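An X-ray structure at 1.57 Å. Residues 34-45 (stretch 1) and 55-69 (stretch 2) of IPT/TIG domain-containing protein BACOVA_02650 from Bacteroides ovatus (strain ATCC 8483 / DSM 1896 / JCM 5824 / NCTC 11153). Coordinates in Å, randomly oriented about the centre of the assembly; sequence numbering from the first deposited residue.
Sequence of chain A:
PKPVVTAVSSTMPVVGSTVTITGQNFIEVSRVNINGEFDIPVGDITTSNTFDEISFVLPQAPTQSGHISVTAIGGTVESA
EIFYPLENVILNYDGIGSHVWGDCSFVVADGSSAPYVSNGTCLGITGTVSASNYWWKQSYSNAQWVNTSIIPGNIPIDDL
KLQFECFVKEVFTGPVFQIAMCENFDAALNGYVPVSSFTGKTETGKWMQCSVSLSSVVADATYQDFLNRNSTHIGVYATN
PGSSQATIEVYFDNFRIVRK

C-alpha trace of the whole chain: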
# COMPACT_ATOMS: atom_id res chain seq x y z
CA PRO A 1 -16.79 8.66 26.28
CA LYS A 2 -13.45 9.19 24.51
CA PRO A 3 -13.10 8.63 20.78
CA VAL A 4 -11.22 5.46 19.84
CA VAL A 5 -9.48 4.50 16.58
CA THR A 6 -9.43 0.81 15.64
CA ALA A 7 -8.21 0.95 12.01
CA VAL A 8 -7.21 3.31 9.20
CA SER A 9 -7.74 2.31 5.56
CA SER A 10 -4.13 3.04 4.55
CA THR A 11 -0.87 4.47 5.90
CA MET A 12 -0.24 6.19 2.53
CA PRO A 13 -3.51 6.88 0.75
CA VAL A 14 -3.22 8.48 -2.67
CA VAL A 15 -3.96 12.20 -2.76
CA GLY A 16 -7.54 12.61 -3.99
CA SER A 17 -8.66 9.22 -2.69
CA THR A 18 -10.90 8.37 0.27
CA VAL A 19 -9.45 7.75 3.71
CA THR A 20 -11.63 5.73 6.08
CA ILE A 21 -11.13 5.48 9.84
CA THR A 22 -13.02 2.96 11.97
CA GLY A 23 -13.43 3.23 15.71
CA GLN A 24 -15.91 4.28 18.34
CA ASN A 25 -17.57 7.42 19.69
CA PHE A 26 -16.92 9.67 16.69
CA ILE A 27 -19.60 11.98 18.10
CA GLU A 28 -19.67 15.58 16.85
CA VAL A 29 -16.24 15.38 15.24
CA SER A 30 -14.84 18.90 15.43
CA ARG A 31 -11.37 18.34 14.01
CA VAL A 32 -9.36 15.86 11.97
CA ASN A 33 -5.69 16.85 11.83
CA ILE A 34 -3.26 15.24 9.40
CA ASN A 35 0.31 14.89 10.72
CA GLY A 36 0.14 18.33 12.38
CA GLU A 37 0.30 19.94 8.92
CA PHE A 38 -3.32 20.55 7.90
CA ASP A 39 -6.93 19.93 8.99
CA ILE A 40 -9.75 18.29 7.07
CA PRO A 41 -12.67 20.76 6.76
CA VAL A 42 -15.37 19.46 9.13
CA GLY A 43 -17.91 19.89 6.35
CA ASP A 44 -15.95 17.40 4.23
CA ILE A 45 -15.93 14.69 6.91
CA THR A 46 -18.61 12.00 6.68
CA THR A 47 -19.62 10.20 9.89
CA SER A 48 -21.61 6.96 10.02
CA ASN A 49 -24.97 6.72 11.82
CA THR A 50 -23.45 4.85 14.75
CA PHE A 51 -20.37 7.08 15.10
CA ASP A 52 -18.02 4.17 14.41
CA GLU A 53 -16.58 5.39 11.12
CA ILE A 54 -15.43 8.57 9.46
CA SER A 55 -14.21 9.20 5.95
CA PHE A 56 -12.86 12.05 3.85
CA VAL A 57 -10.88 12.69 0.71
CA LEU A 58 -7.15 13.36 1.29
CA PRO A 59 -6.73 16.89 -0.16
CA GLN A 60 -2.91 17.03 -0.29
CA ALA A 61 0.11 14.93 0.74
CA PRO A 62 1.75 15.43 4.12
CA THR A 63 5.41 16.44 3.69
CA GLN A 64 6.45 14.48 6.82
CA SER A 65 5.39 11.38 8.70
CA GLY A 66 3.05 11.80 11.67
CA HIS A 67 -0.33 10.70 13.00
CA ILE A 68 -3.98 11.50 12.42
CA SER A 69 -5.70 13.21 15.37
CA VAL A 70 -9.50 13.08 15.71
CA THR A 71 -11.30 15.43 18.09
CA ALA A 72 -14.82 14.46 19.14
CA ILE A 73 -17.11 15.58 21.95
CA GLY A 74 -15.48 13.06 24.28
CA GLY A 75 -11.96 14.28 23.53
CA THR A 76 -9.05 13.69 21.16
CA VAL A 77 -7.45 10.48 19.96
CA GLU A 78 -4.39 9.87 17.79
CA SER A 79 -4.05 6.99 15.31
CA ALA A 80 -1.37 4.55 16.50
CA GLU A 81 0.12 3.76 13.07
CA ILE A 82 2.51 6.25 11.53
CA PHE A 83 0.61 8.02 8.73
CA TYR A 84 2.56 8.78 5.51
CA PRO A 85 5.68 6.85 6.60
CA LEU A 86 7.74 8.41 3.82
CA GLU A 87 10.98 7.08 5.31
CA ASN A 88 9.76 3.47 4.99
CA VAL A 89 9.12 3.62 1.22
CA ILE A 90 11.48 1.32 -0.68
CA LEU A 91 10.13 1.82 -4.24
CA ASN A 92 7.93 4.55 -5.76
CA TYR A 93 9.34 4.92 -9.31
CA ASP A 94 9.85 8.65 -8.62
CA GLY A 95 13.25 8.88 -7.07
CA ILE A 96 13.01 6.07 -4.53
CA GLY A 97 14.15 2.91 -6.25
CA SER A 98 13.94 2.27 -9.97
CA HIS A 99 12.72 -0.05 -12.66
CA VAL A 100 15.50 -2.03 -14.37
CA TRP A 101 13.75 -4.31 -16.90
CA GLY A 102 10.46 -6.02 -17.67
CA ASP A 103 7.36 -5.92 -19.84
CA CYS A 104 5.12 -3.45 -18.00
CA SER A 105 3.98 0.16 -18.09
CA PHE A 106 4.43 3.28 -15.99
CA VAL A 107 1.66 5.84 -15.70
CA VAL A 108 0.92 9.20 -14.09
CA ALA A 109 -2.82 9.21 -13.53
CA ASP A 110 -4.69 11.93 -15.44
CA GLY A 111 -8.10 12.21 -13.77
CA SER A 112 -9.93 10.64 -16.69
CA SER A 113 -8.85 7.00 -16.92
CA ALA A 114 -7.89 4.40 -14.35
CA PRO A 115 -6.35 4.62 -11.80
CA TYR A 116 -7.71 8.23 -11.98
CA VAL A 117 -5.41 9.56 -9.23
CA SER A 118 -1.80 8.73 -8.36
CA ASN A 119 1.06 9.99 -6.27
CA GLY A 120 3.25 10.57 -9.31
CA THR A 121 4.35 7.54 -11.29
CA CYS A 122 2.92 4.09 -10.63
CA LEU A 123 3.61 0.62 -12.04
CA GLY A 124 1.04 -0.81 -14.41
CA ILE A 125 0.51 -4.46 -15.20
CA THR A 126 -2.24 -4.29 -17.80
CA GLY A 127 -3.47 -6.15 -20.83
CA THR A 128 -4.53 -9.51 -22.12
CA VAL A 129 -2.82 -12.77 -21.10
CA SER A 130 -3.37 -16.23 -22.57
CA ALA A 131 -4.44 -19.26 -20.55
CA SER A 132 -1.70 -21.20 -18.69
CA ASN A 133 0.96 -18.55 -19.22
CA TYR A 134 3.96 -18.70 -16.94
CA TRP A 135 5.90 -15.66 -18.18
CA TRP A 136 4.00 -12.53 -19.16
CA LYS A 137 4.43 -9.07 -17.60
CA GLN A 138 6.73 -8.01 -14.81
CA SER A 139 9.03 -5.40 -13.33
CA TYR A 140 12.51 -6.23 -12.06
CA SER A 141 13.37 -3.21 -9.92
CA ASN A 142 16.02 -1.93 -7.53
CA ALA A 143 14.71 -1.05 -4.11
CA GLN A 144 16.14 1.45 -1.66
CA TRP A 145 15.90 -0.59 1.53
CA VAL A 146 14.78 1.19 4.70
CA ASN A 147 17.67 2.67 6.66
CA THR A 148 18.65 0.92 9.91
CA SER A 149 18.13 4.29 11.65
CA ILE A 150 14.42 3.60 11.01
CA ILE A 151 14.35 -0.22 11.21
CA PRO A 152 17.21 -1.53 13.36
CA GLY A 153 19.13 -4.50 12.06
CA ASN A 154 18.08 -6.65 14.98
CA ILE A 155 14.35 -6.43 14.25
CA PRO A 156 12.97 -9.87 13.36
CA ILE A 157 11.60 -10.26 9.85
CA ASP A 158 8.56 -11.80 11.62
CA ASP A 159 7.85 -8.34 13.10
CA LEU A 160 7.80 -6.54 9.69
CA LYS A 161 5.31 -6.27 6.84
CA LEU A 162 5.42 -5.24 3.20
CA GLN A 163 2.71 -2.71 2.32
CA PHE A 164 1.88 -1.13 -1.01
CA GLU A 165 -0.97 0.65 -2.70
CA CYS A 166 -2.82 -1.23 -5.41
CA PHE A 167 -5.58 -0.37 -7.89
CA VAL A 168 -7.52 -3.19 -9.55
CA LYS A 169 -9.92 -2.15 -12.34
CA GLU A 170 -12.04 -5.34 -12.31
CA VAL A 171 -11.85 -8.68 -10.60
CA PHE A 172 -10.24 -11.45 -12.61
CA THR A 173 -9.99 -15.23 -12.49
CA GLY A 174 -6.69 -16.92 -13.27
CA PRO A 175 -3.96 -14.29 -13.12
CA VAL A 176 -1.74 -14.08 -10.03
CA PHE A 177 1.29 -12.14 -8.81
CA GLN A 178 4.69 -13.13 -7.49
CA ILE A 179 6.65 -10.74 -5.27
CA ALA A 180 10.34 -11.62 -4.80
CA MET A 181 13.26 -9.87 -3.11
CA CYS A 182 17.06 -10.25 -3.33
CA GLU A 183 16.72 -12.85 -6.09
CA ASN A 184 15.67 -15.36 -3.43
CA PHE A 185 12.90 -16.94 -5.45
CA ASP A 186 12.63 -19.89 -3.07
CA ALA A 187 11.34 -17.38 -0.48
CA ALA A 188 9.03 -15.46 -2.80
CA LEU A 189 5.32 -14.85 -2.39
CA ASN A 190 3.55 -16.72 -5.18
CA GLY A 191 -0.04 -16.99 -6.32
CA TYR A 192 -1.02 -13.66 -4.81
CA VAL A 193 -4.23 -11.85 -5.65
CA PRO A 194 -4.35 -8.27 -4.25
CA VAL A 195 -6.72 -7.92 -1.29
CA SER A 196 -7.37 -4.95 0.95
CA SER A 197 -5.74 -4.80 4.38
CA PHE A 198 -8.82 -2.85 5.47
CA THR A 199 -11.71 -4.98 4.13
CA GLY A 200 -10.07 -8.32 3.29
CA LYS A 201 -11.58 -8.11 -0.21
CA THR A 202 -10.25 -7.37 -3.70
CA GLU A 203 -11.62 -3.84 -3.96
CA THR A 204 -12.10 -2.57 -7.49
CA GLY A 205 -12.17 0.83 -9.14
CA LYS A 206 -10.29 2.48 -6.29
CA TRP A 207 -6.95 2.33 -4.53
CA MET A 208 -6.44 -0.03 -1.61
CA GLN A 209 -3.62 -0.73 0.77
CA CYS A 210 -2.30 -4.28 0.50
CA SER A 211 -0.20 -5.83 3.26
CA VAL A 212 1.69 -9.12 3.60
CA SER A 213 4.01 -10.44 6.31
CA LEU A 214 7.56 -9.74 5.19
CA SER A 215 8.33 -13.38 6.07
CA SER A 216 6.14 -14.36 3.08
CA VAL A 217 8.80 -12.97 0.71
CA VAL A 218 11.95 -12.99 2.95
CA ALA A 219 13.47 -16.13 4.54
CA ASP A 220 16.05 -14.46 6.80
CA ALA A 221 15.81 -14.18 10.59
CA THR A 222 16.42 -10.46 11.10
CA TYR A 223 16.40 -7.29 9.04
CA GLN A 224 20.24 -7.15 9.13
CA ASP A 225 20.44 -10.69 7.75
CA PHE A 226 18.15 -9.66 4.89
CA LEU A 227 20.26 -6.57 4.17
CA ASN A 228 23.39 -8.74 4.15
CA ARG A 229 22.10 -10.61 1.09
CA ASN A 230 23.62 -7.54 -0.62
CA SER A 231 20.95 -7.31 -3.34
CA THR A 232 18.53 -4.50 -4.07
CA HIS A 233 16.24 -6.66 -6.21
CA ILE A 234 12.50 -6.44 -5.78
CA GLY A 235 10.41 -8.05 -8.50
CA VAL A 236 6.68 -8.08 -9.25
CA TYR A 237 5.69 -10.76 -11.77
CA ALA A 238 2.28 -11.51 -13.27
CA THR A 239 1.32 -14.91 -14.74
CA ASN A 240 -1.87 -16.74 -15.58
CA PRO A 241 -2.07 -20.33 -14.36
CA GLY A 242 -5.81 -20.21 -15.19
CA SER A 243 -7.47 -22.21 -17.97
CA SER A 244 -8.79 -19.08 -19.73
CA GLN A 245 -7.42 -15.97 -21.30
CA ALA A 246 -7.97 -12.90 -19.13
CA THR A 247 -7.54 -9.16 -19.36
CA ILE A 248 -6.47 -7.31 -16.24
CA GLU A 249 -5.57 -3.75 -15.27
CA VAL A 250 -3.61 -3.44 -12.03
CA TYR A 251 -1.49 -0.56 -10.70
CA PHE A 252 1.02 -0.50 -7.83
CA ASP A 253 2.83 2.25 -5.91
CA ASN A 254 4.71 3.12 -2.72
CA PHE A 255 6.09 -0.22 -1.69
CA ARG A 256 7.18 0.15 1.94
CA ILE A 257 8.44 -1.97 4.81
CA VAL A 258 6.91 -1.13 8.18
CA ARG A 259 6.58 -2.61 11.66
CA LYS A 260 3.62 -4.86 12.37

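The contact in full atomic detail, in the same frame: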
# COMPACT_ATOMS: atom_id res chain seq x y z
N ILE A 34 -4.18 16.11 10.09
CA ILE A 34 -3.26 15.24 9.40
C ILE A 34 -1.81 15.61 9.66
O ILE A 34 -1.33 16.64 9.17
CB ILE A 34 -3.51 15.27 7.89
CG1 ILE A 34 -4.99 15.05 7.55
CG2 ILE A 34 -2.66 14.22 7.20
CD1 ILE A 34 -5.64 13.78 8.11
N ASN A 35 -1.14 14.81 10.50
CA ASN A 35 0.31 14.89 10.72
C ASN A 35 0.78 16.25 11.21
O ASN A 35 1.94 16.61 11.00
CB ASN A 35 1.07 14.49 9.45
CG ASN A 35 0.92 13.01 9.13
OD1 ASN A 35 0.06 12.33 9.70
ND2 ASN A 35 1.77 12.50 8.24
N GLY A 36 -0.11 16.97 11.90
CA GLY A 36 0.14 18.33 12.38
C GLY A 36 0.52 19.32 11.27
O GLY A 36 1.19 20.33 11.51
N GLU A 37 0.03 19.05 10.05
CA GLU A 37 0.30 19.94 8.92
C GLU A 37 -0.94 20.64 8.40
O GLU A 37 -0.87 21.81 8.03
CB GLU A 37 0.93 19.14 7.78
CG GLU A 37 2.31 18.65 8.16
CD GLU A 37 3.04 17.96 7.03
OE1 GLU A 37 2.71 18.19 5.85
OE2 GLU A 37 3.97 17.18 7.35
N PHE A 38 -2.06 19.94 8.35
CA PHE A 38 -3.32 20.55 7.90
C PHE A 38 -4.52 19.81 8.47
O PHE A 38 -4.41 18.65 8.84
CB PHE A 38 -3.38 20.57 6.37
CG PHE A 38 -3.27 19.21 5.72
CD1 PHE A 38 -2.02 18.67 5.36
CD2 PHE A 38 -4.40 18.45 5.46
CE1 PHE A 38 -1.92 17.43 4.77
CE2 PHE A 38 -4.30 17.21 4.88
CZ PHE A 38 -3.06 16.69 4.53
N ASP A 39 -5.67 20.50 8.50
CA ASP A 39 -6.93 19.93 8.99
C ASP A 39 -7.83 19.58 7.81
O ASP A 39 -7.76 20.22 6.76
CB ASP A 39 -7.67 20.91 9.91
CG ASP A 39 -6.93 21.21 11.19
OD1 ASP A 39 -6.17 20.35 11.66
OD2 ASP A 39 -7.13 22.31 11.74
N ILE A 40 -8.68 18.58 8.00
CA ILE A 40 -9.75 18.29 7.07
C ILE A 40 -10.94 19.17 7.44
O ILE A 40 -11.37 19.14 8.58
CB ILE A 40 -10.17 16.80 7.11
CG1 ILE A 40 -8.95 15.87 6.94
CG2 ILE A 40 -11.26 16.51 6.08
CD1 ILE A 40 -8.24 15.97 5.62
N PRO A 41 -11.46 19.97 6.49
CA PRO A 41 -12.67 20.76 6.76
C PRO A 41 -13.78 19.89 7.34
O PRO A 41 -14.08 18.87 6.74
CB PRO A 41 -13.05 21.30 5.38
CG PRO A 41 -11.79 21.30 4.60
CD PRO A 41 -11.01 20.11 5.10
N VAL A 42 -14.38 20.30 8.46
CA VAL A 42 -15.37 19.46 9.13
C VAL A 42 -16.52 19.14 8.19
O VAL A 42 -17.08 18.04 8.22
CB VAL A 42 -15.89 20.14 10.40
CG1 VAL A 42 -17.06 19.36 11.01
CG2 VAL A 42 -14.76 20.27 11.41
N GLY A 43 -16.86 20.09 7.32
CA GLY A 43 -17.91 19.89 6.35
C GLY A 43 -17.62 18.81 5.32
O GLY A 43 -18.54 18.35 4.64
N ASP A 44 -16.35 18.41 5.20
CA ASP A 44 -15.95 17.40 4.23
C ASP A 44 -15.72 16.04 4.90
O ASP A 44 -15.26 15.10 4.26
CB ASP A 44 -14.67 17.85 3.51
CG ASP A 44 -14.88 19.11 2.69
OD1 ASP A 44 -16.02 19.37 2.28
OD2 ASP A 44 -13.89 19.83 2.45
N ILE A 45 -16.04 15.95 6.18
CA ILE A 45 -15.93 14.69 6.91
C ILE A 45 -17.30 14.04 6.97
O ILE A 45 -18.27 14.68 7.37
CB ILE A 45 -15.41 14.90 8.33
CG1 ILE A 45 -14.08 15.64 8.30
CG2 ILE A 45 -15.26 13.55 9.04
CD1 ILE A 45 -13.61 16.13 9.64
N SER A 55 -14.96 9.20 7.19
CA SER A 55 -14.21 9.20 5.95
C SER A 55 -14.12 10.59 5.35
O SER A 55 -14.94 11.46 5.63
CB SER A 55 -14.82 8.24 4.93
OG SER A 55 -16.14 8.64 4.59
N PHE A 56 -13.11 10.77 4.50
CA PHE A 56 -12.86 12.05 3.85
C PHE A 56 -11.87 11.81 2.74
O PHE A 56 -11.11 10.83 2.77
CB PHE A 56 -12.30 13.07 4.83
CG PHE A 56 -11.06 12.60 5.53
CD1 PHE A 56 -9.81 12.78 4.98
CD2 PHE A 56 -11.17 11.96 6.76
CE1 PHE A 56 -8.68 12.32 5.63
CE2 PHE A 56 -10.04 11.50 7.42
CZ PHE A 56 -8.81 11.68 6.85
N VAL A 57 -11.86 12.72 1.77
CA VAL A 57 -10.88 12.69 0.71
C VAL A 57 -9.60 13.39 1.17
O VAL A 57 -9.68 14.48 1.74
CB VAL A 57 -11.45 13.39 -0.52
CG1 VAL A 57 -10.41 13.47 -1.61
CG2 VAL A 57 -12.69 12.64 -1.02
N LEU A 58 -8.44 12.76 0.93
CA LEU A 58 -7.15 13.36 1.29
C LEU A 58 -6.86 14.52 0.31
O LEU A 58 -6.67 14.27 -0.88
CB LEU A 58 -6.03 12.32 1.27
CG LEU A 58 -4.67 12.83 1.75
CD1 LEU A 58 -4.69 13.12 3.24
CD2 LEU A 58 -3.59 11.84 1.42
N PRO A 59 -6.82 15.78 0.79
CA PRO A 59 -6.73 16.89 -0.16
C PRO A 59 -5.32 17.20 -0.67
O PRO A 59 -5.17 17.85 -1.71
CB PRO A 59 -7.29 18.06 0.63
CG PRO A 59 -7.00 17.75 2.04
CD PRO A 59 -7.09 16.25 2.16
N GLN A 60 -4.30 16.75 0.05
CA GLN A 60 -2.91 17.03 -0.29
C GLN A 60 -2.05 16.03 0.49
O GLN A 60 -2.53 15.44 1.45
CB GLN A 60 -2.51 18.45 0.06
CG GLN A 60 -2.63 18.75 1.55
CD GLN A 60 -2.46 20.21 1.91
OE1 GLN A 60 -3.44 20.93 2.09
NE2 GLN A 60 -1.22 20.65 2.05
N ALA A 61 -0.81 15.83 0.05
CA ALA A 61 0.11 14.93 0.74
C ALA A 61 0.79 15.63 1.90
O ALA A 61 1.32 16.72 1.74
CB ALA A 61 1.16 14.41 -0.21
N PRO A 62 0.81 14.99 3.08
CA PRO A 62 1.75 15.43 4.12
C PRO A 62 3.19 15.41 3.61
O PRO A 62 3.54 14.53 2.84
CB PRO A 62 1.57 14.37 5.23
CG PRO A 62 0.33 13.62 4.89
CD PRO A 62 0.12 13.73 3.43
N THR A 63 4.01 16.37 4.07
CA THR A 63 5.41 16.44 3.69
C THR A 63 6.28 15.64 4.65
O THR A 63 7.44 15.37 4.33
CB THR A 63 5.92 17.90 3.65
OG1 THR A 63 5.96 18.44 4.97
CG2 THR A 63 4.99 18.78 2.79
N GLN A 64 5.73 15.25 5.80
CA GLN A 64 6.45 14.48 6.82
C GLN A 64 5.54 13.41 7.38
O GLN A 64 4.32 13.52 7.28
CB GLN A 64 6.94 15.37 7.96
CG GLN A 64 7.84 16.51 7.54
CD GLN A 64 8.22 17.40 8.70
OE1 GLN A 64 7.61 17.34 9.78
NE2 GLN A 64 9.23 18.23 8.50
N SER A 65 6.14 12.39 7.98
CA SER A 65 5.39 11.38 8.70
C SER A 65 4.75 12.01 9.95
O SER A 65 5.10 13.10 10.38
CB SER A 65 6.29 10.23 9.09
OG SER A 65 7.37 10.69 9.89
N GLY A 66 3.78 11.30 10.53
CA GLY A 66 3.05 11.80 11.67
C GLY A 66 1.88 10.89 12.00
O GLY A 66 1.90 9.71 11.66
N HIS A 67 0.87 11.45 12.67
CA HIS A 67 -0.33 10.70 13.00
C HIS A 67 -1.56 11.52 12.69
O HIS A 67 -1.50 12.75 12.62
CB HIS A 67 -0.33 10.31 14.47
CG HIS A 67 0.86 9.50 14.87
ND1 HIS A 67 0.89 8.13 14.75
CD2 HIS A 67 2.08 9.86 15.32
CE1 HIS A 67 2.07 7.68 15.14
NE2 HIS A 67 2.81 8.71 15.49
N ILE A 68 -2.68 10.83 12.51
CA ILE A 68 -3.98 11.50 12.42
C ILE A 68 -4.57 11.68 13.80
O ILE A 68 -4.60 10.74 14.61
CB ILE A 68 -4.95 10.70 11.53
CG1 ILE A 68 -4.37 10.51 10.12
CG2 ILE A 68 -6.31 11.39 11.48
CD1 ILE A 68 -5.19 9.61 9.24
N SER A 69 -5.02 12.90 14.11
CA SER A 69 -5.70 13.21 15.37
C SER A 69 -7.17 13.53 15.10
O SER A 69 -7.47 14.38 14.26
CB SER A 69 -5.04 14.39 16.08
OG SER A 69 -3.70 14.07 16.43
O HOH W 1 4.86 17.54 10.10
O HOH W 2 1.06 19.07 3.07
O HOH W 3 -13.87 14.87 1.82
O HOH W 4 -16.69 12.93 3.22

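How does N35 come to cover more surface than any other residue here? Its backbone N donates to H67 O (3.0 Å), while the chi1 m rotamer carries ND2 to Q64 O (2.9 Å). CB points sideways, but the end of the side chain comes nearer, so the amide's ND2 can meet a backbone carbonyl. G66 packs against it: a CB there would lie 2.8 Å from N35 CB, a clash that glycine avoids.

What does F38 do with its ring? F38 points its CB toward stretch 2, and the ring lies against L58 to P62. Q60 CG sits over one face, 3.7 Å from the ring centroid in a CH-pi contact, and L58 CD1 approaches the edge, 4.1 Å from F38 CZ. The cost is Q60 O, buried without a partner.

How is the apolar layer continued? I34, an antiparallel partner of I68, packs on P62 and I68, with CG2 3.8 Å from P62 CG and CD1 4.0 Å from I68 CG1. I40 CG1 lies over the F56 ring, 3.9 Å from its centroid; branched aliphatic chains fill such spaces well.

Why is a carboxylate suited to position 37? E37 reaches two successive backbone amides: T63 N donates to OE1 (2.9 Å), and Q64 N makes a weak bond to OE2 (3.0 Å). Altogether the stretches bury 829 Å².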